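Long-range contact in 4-hydroxythreonine-4-phosphate dehydrogenase (PDB 6XMY), which probably catalyses the NAD(P)-dependent oxidation of 4-(phosphooxy)-L-threonine, a metal-dependent step on the route to pyridoxine 5'-phosphate: residues A[57-62]-A[73-79]. Residues are numbered along the deposited sequence; the frame is centred on the assembly and turned at random.
Sequences IKFLEY and GYLTVWP
Phe59 and Leu75 run alongside each other, with Phe59 CE1 4.0 Å from Leu75 CD2, while Val77 CG2 comes in at the edge of the same ring. Ile57 CG2 sits over one ring face, offset toward the rim, and also meets Leu75 CB; chi1 of -64° puts this methyl anti to the backbone N. These apolar groups pack against helices 23-29 and 43-52, through Leu28, Leu43 and Leu46.

On the other side of the sheet, the Tyr74 ring runs obliquely past Lys58 and Leu60. Lys58 CB lies 3.7 Å from Tyr74 CD2, its CD reaches the hydroxyl end, and Leu60 CD1 touches the ring at CD2. Thr76 OG1 faces the Leu60 side chain; its CG2 presses 3.6 Å from Tyr62 CA. At the far end of the ladder, Tyr62 and Trp78 hold their rings nearly parallel, planes at 22°, but displaced, with little stacking: Tyr62 CD2 to Trp78 CE3 is 3.6 Å. Trp78 rests on helix 96-111, and Tyr62 meets the Phe115 ring.

Parallel pairing binds the backbones. Lys58 N bonds to Gly73 O and Lys58 O takes Leu75 N; Leu60 N bonds to Leu75 O and Leu60 O takes Val77 N; Tyr62 N closes the ladder on Val77 O at 2.8 Å, from well above the carbonyl plane. Strand 58-61 is outermost, joined by 74-79 to strand 37-41. Five backbone bonds therefore fix the register of this edge, away from the NAD and zinc sites, with greasy packing against the helices and a more exposed face of tyrosine ring, lysine methylenes, leucine and threonine.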
ATOM      1  N   ILE A  57      22.508 -15.086  -6.407  1.00 14.67           N
ATOM      2  CA  ILE A  57      22.509 -13.855  -5.624  1.00 14.97           C
ATOM      3  C   ILE A  57      23.513 -14.006  -4.499  1.00 14.97           C
ATOM      4  O   ILE A  57      23.604 -15.069  -3.874  1.00 18.35           O
ATOM      5  CB  ILE A  57      21.108 -13.572  -5.041  1.00 13.29           C
ATOM      6  CG1 ILE A  57      20.102 -13.335  -6.164  1.00 14.76           C
ATOM      7  CG2 ILE A  57      21.136 -12.378  -4.095  1.00 13.84           C
ATOM      8  CD1 ILE A  57      18.668 -13.321  -5.704  1.00 16.95           C
ATOM      9  N   LYS A  58      24.261 -12.939  -4.229  1.00 14.04           N
ATOM     10  CA  LYS A  58      25.145 -12.898  -3.074  1.00 14.75           C
ATOM     11  C   LYS A  58      24.459 -12.109  -1.967  1.00 14.60           C
ATOM     12  O   LYS A  58      24.094 -10.944  -2.156  1.00 16.34           O
ATOM     13  CB  LYS A  58      26.492 -12.283  -3.440  1.00 15.64           C
ATOM     14  CG  LYS A  58      27.302 -13.169  -4.385  1.00 16.90           C
ATOM     15  CD  LYS A  58      28.531 -12.458  -4.899  1.00 18.83           C
ATOM     16  CE  LYS A  58      29.209 -13.251  -5.999  1.00 20.98           C
ATOM     17  NZ  LYS A  58      29.561 -14.624  -5.556  1.00 22.48           N
ATOM     18  N   PHE A  59      24.279 -12.741  -0.822  1.00 13.60           N
ATOM     19  CA  PHE A  59      23.550 -12.140   0.283  1.00 12.76           C
ATOM     20  C   PHE A  59      24.513 -11.539   1.292  1.00 13.37           C
ATOM     21  O   PHE A  59      25.516 -12.160   1.666  1.00 17.44           O
ATOM     22  CB  PHE A  59      22.683 -13.190   0.975  1.00 13.19           C
ATOM     23  CG  PHE A  59      21.586 -13.732   0.104  1.00 14.38           C
ATOM     24  CD1 PHE A  59      20.353 -13.098   0.047  1.00 13.89           C
ATOM     25  CD2 PHE A  59      21.795 -14.862  -0.675  1.00 15.34           C
ATOM     26  CE1 PHE A  59      19.345 -13.591  -0.766  1.00 15.15           C
ATOM     27  CE2 PHE A  59      20.784 -15.362  -1.480  1.00 14.31           C
ATOM     28  CZ  PHE A  59      19.560 -14.725  -1.525  1.00 14.91           C
ATOM     29  N   LEU A  60      24.194 -10.330   1.742  1.00 11.36           N
ATOM     30  CA  LEU A  60      24.936  -9.673   2.805  1.00 11.64           C
ATOM     31  C   LEU A  60      23.995  -9.444   3.976  1.00 10.62           C
ATOM     32  O   LEU A  60      22.832  -9.088   3.786  1.00 12.26           O
ATOM     33  CB  LEU A  60      25.463  -8.312   2.331  1.00 13.24           C
ATOM     34  CG  LEU A  60      26.466  -8.323   1.177  1.00 15.03           C
ATOM     35  CD1 LEU A  60      26.662  -6.922   0.626  1.00 14.94           C
ATOM     36  CD2 LEU A  60      27.789  -8.906   1.633  1.00 16.61           C
ATOM     37  N   GLU A  61      24.487  -9.640   5.190  1.00 11.78           N
ATOM     38  CA  GLU A  61      23.708  -9.258   6.353  1.00 10.78           C
ATOM     39  C   GLU A  61      23.865  -7.765   6.615  1.00 11.08           C
ATOM     40  O   GLU A  61      24.971  -7.216   6.555  1.00 12.64           O
ATOM     41  CB  GLU A  61      24.120 -10.077   7.574  1.00 14.15           C
ATOM     42  CG  GLU A  61      23.763 -11.553   7.409  1.00 17.74           C
ATOM     43  CD  GLU A  61      23.946 -12.349   8.682  1.00 24.38           C
ATOM     44  OE1 GLU A  61      24.142 -11.735   9.750  1.00 27.09           O
ATOM     45  OE2 GLU A  61      23.891 -13.591   8.609  1.00 28.31           O
ATOM     46  N   TYR A  62      22.743  -7.114   6.899  1.00 11.21           N
ATOM     47  CA  TYR A  62      22.731  -5.672   7.099  1.00 11.17           C
ATOM     48  C   TYR A  62      23.657  -5.256   8.232  1.00 11.81           C
ATOM     49  O   TYR A  62      23.700  -5.891   9.289  1.00 14.17           O
ATOM     50  CB  TYR A  62      21.316  -5.192   7.426  1.00 10.46           C
ATOM     51  CG  TYR A  62      21.305  -3.725   7.773  1.00 13.24           C
ATOM     52  CD1 TYR A  62      21.428  -2.761   6.782  1.00 13.19           C
ATOM     53  CD2 TYR A  62      21.227  -3.300   9.096  1.00 15.25           C
ATOM     54  CE1 TYR A  62      21.452  -1.407   7.096  1.00 13.86           C
ATOM     55  CE2 TYR A  62      21.257  -1.957   9.414  1.00 16.09           C
ATOM     56  CZ  TYR A  62      21.361  -1.016   8.413  1.00 17.57           C
ATOM     57  OH  TYR A  62      21.393   0.321   8.737  1.00 22.59           O
ATOM     58  N   GLY A  73      23.535  -7.636  -8.110  1.00 15.38           N
ATOM     59  CA  GLY A  73      23.979  -8.973  -7.780  1.00 16.71           C
ATOM     60  C   GLY A  73      24.079  -9.262  -6.299  1.00 15.87           C
ATOM     61  O   GLY A  73      24.287 -10.426  -5.919  1.00 18.00           O
ATOM     62  N   TYR A  74      23.934  -8.249  -5.453  1.00 14.95           N
ATOM     63  CA  TYR A  74      23.928  -8.417  -4.012  1.00 15.16           C
ATOM     64  C   TYR A  74      22.551  -8.083  -3.466  1.00 14.88           C
ATOM     65  O   TYR A  74      21.797  -7.297  -4.054  1.00 16.84           O
ATOM     66  CB  TYR A  74      24.974  -7.519  -3.348  1.00 15.55           C
ATOM     67  CG  TYR A  74      26.379  -7.927  -3.702  1.00 14.89           C
ATOM     68  CD1 TYR A  74      26.957  -7.531  -4.904  1.00 16.20           C
ATOM     69  CD2 TYR A  74      27.125  -8.726  -2.844  1.00 15.12           C
ATOM     70  CE1 TYR A  74      28.241  -7.909  -5.234  1.00 14.48           C
ATOM     71  CE2 TYR A  74      28.409  -9.109  -3.173  1.00 15.12           C
ATOM     72  CZ  TYR A  74      28.958  -8.698  -4.359  1.00 16.57           C
ATOM     73  OH  TYR A  74      30.235  -9.080  -4.674  1.00 18.52           O
ATOM     74  N   LEU A  75      22.211  -8.714  -2.354  1.00 12.13           N
ATOM     75  CA  LEU A  75      20.988  -8.382  -1.648  1.00 11.49           C
ATOM     76  C   LEU A  75      21.317  -8.337  -0.168  1.00  8.99           C
ATOM     77  O   LEU A  75      21.864  -9.303   0.381  1.00 11.35           O
ATOM     78  CB  LEU A  75      19.900  -9.419  -1.926  1.00 11.62           C
ATOM     79  CG  LEU A  75      18.498  -8.950  -1.543  1.00 12.65           C
ATOM     80  CD1 LEU A  75      18.066  -7.735  -2.349  1.00 13.13           C
ATOM     81  CD2 LEU A  75      17.556 -10.106  -1.770  1.00 14.05           C
ATOM     82  N   THR A  76      21.002  -7.216   0.467  1.00 10.05           N
ATOM     83  CA  THR A  76      21.265  -7.027   1.883  1.00 10.37           C
ATOM     84  C   THR A  76      20.005  -7.342   2.673  1.00  9.34           C
ATOM     85  O   THR A  76      18.913  -6.874   2.321  1.00  9.80           O
ATOM     86  CB  THR A  76      21.739  -5.597   2.145  1.00 10.35           C
ATOM     87  OG1 THR A  76      23.006  -5.404   1.494  1.00 12.91           O
ATOM     88  CG2 THR A  76      21.896  -5.339   3.649  1.00 10.95           C
ATOM     89  N   VAL A  77      20.159  -8.151   3.722  1.00  8.76           N
ATOM     90  CA  VAL A  77      19.045  -8.693   4.484  1.00  9.60           C
ATOM     91  C   VAL A  77      19.231  -8.352   5.952  1.00  8.10           C
ATOM     92  O   VAL A  77      20.337  -8.492   6.492  1.00 10.75           O
ATOM     93  CB  VAL A  77      18.957 -10.227   4.300  1.00 10.13           C
ATOM     94  CG1 VAL A  77      17.795 -10.815   5.108  1.00  9.83           C
ATOM     95  CG2 VAL A  77      18.865 -10.602   2.816  1.00 11.95           C
ATOM     96  N   TRP A  78      18.138  -7.923   6.602  1.00  9.00           N
ATOM     97  CA  TRP A  78      18.008  -7.857   8.052  1.00  9.62           C
ATOM     98  C   TRP A  78      17.315  -9.149   8.470  1.00  9.81           C
ATOM     99  O   TRP A  78      16.093  -9.267   8.332  1.00  9.34           O
ATOM    100  CB  TRP A  78      17.175  -6.637   8.471  1.00 10.35           C
ATOM    101  CG  TRP A  78      17.041  -6.471   9.971  1.00  9.42           C
ATOM    102  CD1 TRP A  78      16.511  -7.369  10.855  1.00 10.24           C
ATOM    103  CD2 TRP A  78      17.444  -5.337  10.758  1.00 10.34           C
ATOM    104  NE1 TRP A  78      16.563  -6.875  12.134  1.00 10.09           N
ATOM    105  CE2 TRP A  78      17.136  -5.634  12.105  1.00 10.75           C
ATOM    106  CE3 TRP A  78      18.043  -4.105  10.458  1.00 10.77           C
ATOM    107  CZ2 TRP A  78      17.400  -4.740  13.150  1.00 10.97           C
ATOM    108  CZ3 TRP A  78      18.310  -3.211  11.504  1.00 10.96           C
ATOM    109  CH2 TRP A  78      17.982  -3.536  12.831  1.00 11.07           C
ATOM    110  N   PRO A  79      18.046 -10.144   8.959  1.00 10.13           N
ATOM    111  CA  PRO A  79      17.434 -11.458   9.178  1.00 10.19           C
ATOM    112  C   PRO A  79      16.412 -11.450  10.305  1.00  8.85           C
ATOM    113  O   PRO A  79      16.622 -10.867  11.372  1.00 11.14           O
ATOM    114  CB  PRO A  79      18.635 -12.349   9.523  1.00 10.19           C
ATOM    115  CG  PRO A  79      19.807 -11.641   8.884  1.00 10.83           C
ATOM    116  CD  PRO A  79      19.507 -10.191   9.135  1.00 11.03           C
TER